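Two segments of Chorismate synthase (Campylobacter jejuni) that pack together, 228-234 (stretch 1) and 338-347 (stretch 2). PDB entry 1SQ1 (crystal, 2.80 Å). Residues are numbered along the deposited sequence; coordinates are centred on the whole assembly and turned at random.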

ATOM      1  N   SER A 228     -11.657  12.555   3.569  1.00 47.02           N
ATOM      2  CA  SER A 228     -10.924  11.599   4.408  1.00 46.59           C
ATOM      3  C   SER A 228      -9.439  11.954   4.407  1.00 47.55           C
ATOM      4  O   SER A 228      -8.858  12.229   5.451  1.00 50.24           O
ATOM      5  CB  SER A 228     -11.061  10.167   3.884  1.00 45.10           C
ATOM      6  OG  SER A 228     -12.334   9.613   4.164  1.00 46.12           O
ATOM      7  N   LYS A 229      -8.828  11.933   3.228  1.00 46.70           N
ATOM      8  CA  LYS A 229      -7.418  12.244   3.100  1.00 44.53           C
ATOM      9  C   LYS A 229      -7.099  13.558   3.762  1.00 45.39           C
ATOM     10  O   LYS A 229      -6.091  13.688   4.433  1.00 47.13           O
ATOM     11  CB  LYS A 229      -7.022  12.333   1.629  1.00 42.99           C
ATOM     12  CG  LYS A 229      -6.977  11.027   0.880  1.00 41.58           C
ATOM     13  CD  LYS A 229      -6.845  11.281  -0.610  1.00 40.06           C
ATOM     14  CE  LYS A 229      -6.014  10.206  -1.269  1.00 43.52           C
ATOM     15  NZ  LYS A 229      -4.558  10.398  -0.980  1.00 44.36           N
ATOM     16  N   LEU A 230      -7.951  14.549   3.564  1.00 46.60           N
ATOM     17  CA  LEU A 230      -7.685  15.850   4.143  1.00 47.12           C
ATOM     18  C   LEU A 230      -7.707  15.783   5.649  1.00 46.98           C
ATOM     19  O   LEU A 230      -6.835  16.343   6.311  1.00 47.84           O
ATOM     20  CB  LEU A 230      -8.712  16.859   3.658  1.00 47.98           C
ATOM     21  CG  LEU A 230      -8.507  17.281   2.209  1.00 49.13           C
ATOM     22  CD1 LEU A 230      -9.756  18.003   1.727  1.00 48.82           C
ATOM     23  CD2 LEU A 230      -7.260  18.165   2.098  1.00 46.71           C
ATOM     24  N   ALA A 231      -8.710  15.090   6.180  1.00 45.59           N
ATOM     25  CA  ALA A 231      -8.877  14.938   7.617  1.00 45.35           C
ATOM     26  C   ALA A 231      -7.694  14.218   8.235  1.00 45.71           C
ATOM     27  O   ALA A 231      -7.255  14.548   9.338  1.00 47.64           O
ATOM     28  CB  ALA A 231     -10.138  14.168   7.899  1.00 45.25           C
ATOM     29  N   HIS A 232      -7.194  13.231   7.506  1.00 45.04           N
ATOM     30  CA  HIS A 232      -6.071  12.409   7.926  1.00 44.83           C
ATOM     31  C   HIS A 232      -4.784  13.233   7.951  1.00 44.42           C
ATOM     32  O   HIS A 232      -4.029  13.194   8.930  1.00 45.29           O
ATOM     33  CB  HIS A 232      -5.962  11.229   6.961  1.00 44.50           C
ATOM     34  CG  HIS A 232      -4.878  10.248   7.277  1.00 45.12           C
ATOM     35  ND1 HIS A 232      -3.548  10.611   7.351  1.00 47.71           N
ATOM     36  CD2 HIS A 232      -4.903   8.901   7.397  1.00 44.78           C
ATOM     37  CE1 HIS A 232      -2.803   9.523   7.489  1.00 45.35           C
ATOM     38  NE2 HIS A 232      -3.604   8.477   7.516  1.00 46.14           N
ATOM     39  N   ALA A 233      -4.541  14.002   6.897  1.00 43.74           N
ATOM     40  CA  ALA A 233      -3.336  14.822   6.845  1.00 43.55           C
ATOM     41  C   ALA A 233      -3.367  15.994   7.841  1.00 43.56           C
ATOM     42  O   ALA A 233      -2.336  16.347   8.393  1.00 41.57           O
ATOM     43  CB  ALA A 233      -3.111  15.331   5.426  1.00 42.64           C
ATOM     44  N   LEU A 234      -4.543  16.583   8.070  1.00 44.39           N
ATOM     45  CA  LEU A 234      -4.683  17.699   8.997  1.00 46.33           C
ATOM     46  C   LEU A 234      -4.673  17.256  10.477  1.00 49.41           C
ATOM     47  O   LEU A 234      -3.907  17.805  11.281  1.00 49.54           O
ATOM     48  CB  LEU A 234      -5.955  18.496   8.669  1.00 44.97           C
ATOM     49  CG  LEU A 234      -5.916  19.254   7.327  1.00 45.80           C
ATOM     50  CD1 LEU A 234      -7.254  19.965   7.013  1.00 42.22           C
ATOM     51  CD2 LEU A 234      -4.788  20.278   7.379  1.00 43.56           C
ATOM     52  N   LEU A 338      -0.037  18.425  -0.619  1.00 51.40           N
ATOM     53  CA  LEU A 338       0.329  17.039  -0.916  1.00 49.22           C
ATOM     54  C   LEU A 338      -0.881  16.193  -1.294  1.00 49.21           C
ATOM     55  O   LEU A 338      -0.876  15.497  -2.309  1.00 48.61           O
ATOM     56  CB  LEU A 338       1.041  16.409   0.277  1.00 47.29           C
ATOM     57  CG  LEU A 338       2.459  16.918   0.578  1.00 46.93           C
ATOM     58  CD1 LEU A 338       2.747  16.684   2.035  1.00 45.09           C
ATOM     59  CD2 LEU A 338       3.507  16.222  -0.283  1.00 45.79           C
ATOM     60  N   VAL A 339      -1.925  16.255  -0.480  1.00 49.11           N
ATOM     61  CA  VAL A 339      -3.123  15.484  -0.774  1.00 48.29           C
ATOM     62  C   VAL A 339      -3.668  15.818  -2.168  1.00 49.09           C
ATOM     63  O   VAL A 339      -3.742  14.940  -3.028  1.00 48.79           O
ATOM     64  CB  VAL A 339      -4.221  15.744   0.268  1.00 47.31           C
ATOM     65  CG1 VAL A 339      -5.438  14.895  -0.041  1.00 45.47           C
ATOM     66  CG2 VAL A 339      -3.694  15.430   1.656  1.00 47.76           C
ATOM     67  N   LEU A 340      -4.046  17.080  -2.399  1.00 49.33           N
ATOM     68  CA  LEU A 340      -4.593  17.474  -3.705  1.00 48.23           C
ATOM     69  C   LEU A 340      -3.715  17.063  -4.888  1.00 49.25           C
ATOM     70  O   LEU A 340      -4.225  16.558  -5.890  1.00 50.91           O
ATOM     71  CB  LEU A 340      -4.848  18.981  -3.766  1.00 42.65           C
ATOM     72  CG  LEU A 340      -6.114  19.443  -3.035  1.00 40.30           C
ATOM     73  CD1 LEU A 340      -6.233  20.939  -3.136  1.00 32.81           C
ATOM     74  CD2 LEU A 340      -7.342  18.749  -3.607  1.00 33.32           C
ATOM     75  N   ALA A 341      -2.406  17.267  -4.773  1.00 48.64           N
ATOM     76  CA  ALA A 341      -1.498  16.900  -5.843  1.00 48.33           C
ATOM     77  C   ALA A 341      -1.464  15.394  -5.951  1.00 51.41           C
ATOM     78  O   ALA A 341      -1.015  14.844  -6.954  1.00 52.53           O
ATOM     79  CB  ALA A 341      -0.126  17.427  -5.556  1.00 48.70           C
ATOM     80  N   ASP A 342      -1.925  14.718  -4.901  1.00 54.37           N
ATOM     81  CA  ASP A 342      -1.957  13.259  -4.909  1.00 54.19           C
ATOM     82  C   ASP A 342      -3.235  12.782  -5.622  1.00 53.08           C
ATOM     83  O   ASP A 342      -3.163  11.922  -6.489  1.00 50.37           O
ATOM     84  CB  ASP A 342      -1.867  12.716  -3.468  1.00 56.14           C
ATOM     85  CG  ASP A 342      -1.800  11.184  -3.398  1.00 58.54           C
ATOM     86  OD1 ASP A 342      -1.887  10.655  -2.267  1.00 60.08           O
ATOM     87  OD2 ASP A 342      -1.666  10.508  -4.445  1.00 56.76           O
ATOM     88  N   CYS A 343      -4.391  13.355  -5.292  1.00 54.42           N
ATOM     89  CA  CYS A 343      -5.635  12.943  -5.949  1.00 58.11           C
ATOM     90  C   CYS A 343      -5.590  13.289  -7.426  1.00 59.63           C
ATOM     91  O   CYS A 343      -6.214  12.621  -8.258  1.00 60.95           O
ATOM     92  CB  CYS A 343      -6.849  13.656  -5.359  1.00 59.27           C
ATOM     93  SG  CYS A 343      -7.031  13.539  -3.580  1.00 61.21           S
ATOM     94  N   LEU A 344      -4.855  14.353  -7.735  1.00 60.08           N
ATOM     95  CA  LEU A 344      -4.715  14.847  -9.101  1.00 59.64           C
ATOM     96  C   LEU A 344      -4.103  13.773 -10.003  1.00 59.80           C
ATOM     97  O   LEU A 344      -4.503  13.620 -11.161  1.00 60.06           O
ATOM     98  CB  LEU A 344      -3.851  16.118  -9.086  1.00 59.48           C
ATOM     99  CG  LEU A 344      -3.948  17.122 -10.232  1.00 56.34           C
ATOM    100  CD1 LEU A 344      -3.230  18.403  -9.854  1.00 55.23           C
ATOM    101  CD2 LEU A 344      -3.352  16.518 -11.459  1.00 56.39           C
ATOM    102  N   LEU A 345      -3.138  13.031  -9.463  1.00 57.79           N
ATOM    103  CA  LEU A 345      -2.486  11.961 -10.203  1.00 57.25           C
ATOM    104  C   LEU A 345      -3.356  10.694 -10.160  1.00 57.65           C
ATOM    105  O   LEU A 345      -3.502   9.992 -11.157  1.00 58.39           O
ATOM    106  CB  LEU A 345      -1.101  11.693  -9.610  1.00 56.05           C
ATOM    107  CG  LEU A 345      -0.157  12.902  -9.679  1.00 56.84           C
ATOM    108  CD1 LEU A 345       1.057  12.720  -8.774  1.00 56.33           C
ATOM    109  CD2 LEU A 345       0.279  13.095 -11.111  1.00 55.67           C
ATOM    110  N   LEU A 346      -3.955  10.413  -9.011  1.00 57.53           N
ATOM    111  CA  LEU A 346      -4.806   9.243  -8.881  1.00 58.16           C
ATOM    112  C   LEU A 346      -5.986   9.247  -9.837  1.00 59.95           C
ATOM    113  O   LEU A 346      -6.358   8.214 -10.381  1.00 58.66           O
ATOM    114  CB  LEU A 346      -5.355   9.146  -7.467  1.00 56.93           C
ATOM    115  CG  LEU A 346      -4.381   8.713  -6.383  1.00 56.06           C
ATOM    116  CD1 LEU A 346      -5.102   8.772  -5.047  1.00 54.01           C
ATOM    117  CD2 LEU A 346      -3.861   7.311  -6.678  1.00 52.89           C
ATOM    118  N   ASN A 347      -6.580  10.417 -10.028  1.00 62.44           N
ATOM    119  CA  ASN A 347      -7.748  10.541 -10.879  1.00 64.75           C
ATOM    120  C   ASN A 347      -7.398  10.670 -12.361  1.00 66.57           C
ATOM    121  O   ASN A 347      -8.268  10.913 -13.199  1.00 66.09           O
ATOM    122  CB  ASN A 347      -8.555  11.748 -10.427  1.00 65.39           C
ATOM    123  CG  ASN A 347      -9.963  11.719 -10.936  1.00 66.40           C
ATOM    124  OD1 ASN A 347     -10.766  10.888 -10.508  1.00 68.37           O
ATOM    125  ND2 ASN A 347     -10.280  12.621 -11.859  1.00 66.25           N
TER

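Two helical segments of one chorismate synthase chain, at least 106 residues apart in sequence wherever they touch, pack with their N-to-C directions 148° apart, closer to antiparallel than to parallel. Their axes approach to 10.0 Å, and the backbones come nearest at Lys 229 and Val 339, whose CA atoms lie 6.6 Å apart. Residues 228-234 are helical throughout, within a longer helix; the bonds from Ala 233 N to Lys 229 O (2.9 Å) and from His 232 N to Ser 228 O (2.8 Å) are typical of its i to i-4 pattern. Residues 338-346 are helical, and Asn 347 is the first to leave helical phi/psi, although its N still bonds to Cys 343 O (2.9 Å).

The contact is small, burying 284 Å² in all, and Lys 229 and Val 339 supply most of it. Lys 229 points toward the second helix and sits as a knob among Val 339, Asp 342, Cys 343 and Leu 346, so that its long chain runs past about two turns of the opposing helix. Its CB lies 3.4 Å from Val 339 CG1, its CD 3.7 Å from Cys 343 SG and its CE 4.1 Å from Leu 346 CD1: the aliphatic stem packs against these neighbours while the amine reaches a charged partner. There Lys 229 NZ donates a hydrogen bond to Asp 342 OD1 at 3.0 Å, forming a salt bridge within buried surroundings; both carboxylate oxygens also have hydrogen bonds elsewhere in the structure.

Val 339 extends the apolar contact to the next turn of the first helix. Its CG2 meets Ala 233 CB at 3.8 Å, and its CB lies 4.3 Å from Leu 230 CD2. Leu 230 leaves its backbone sideways, but the end of its side chain comes nearer to the second helix.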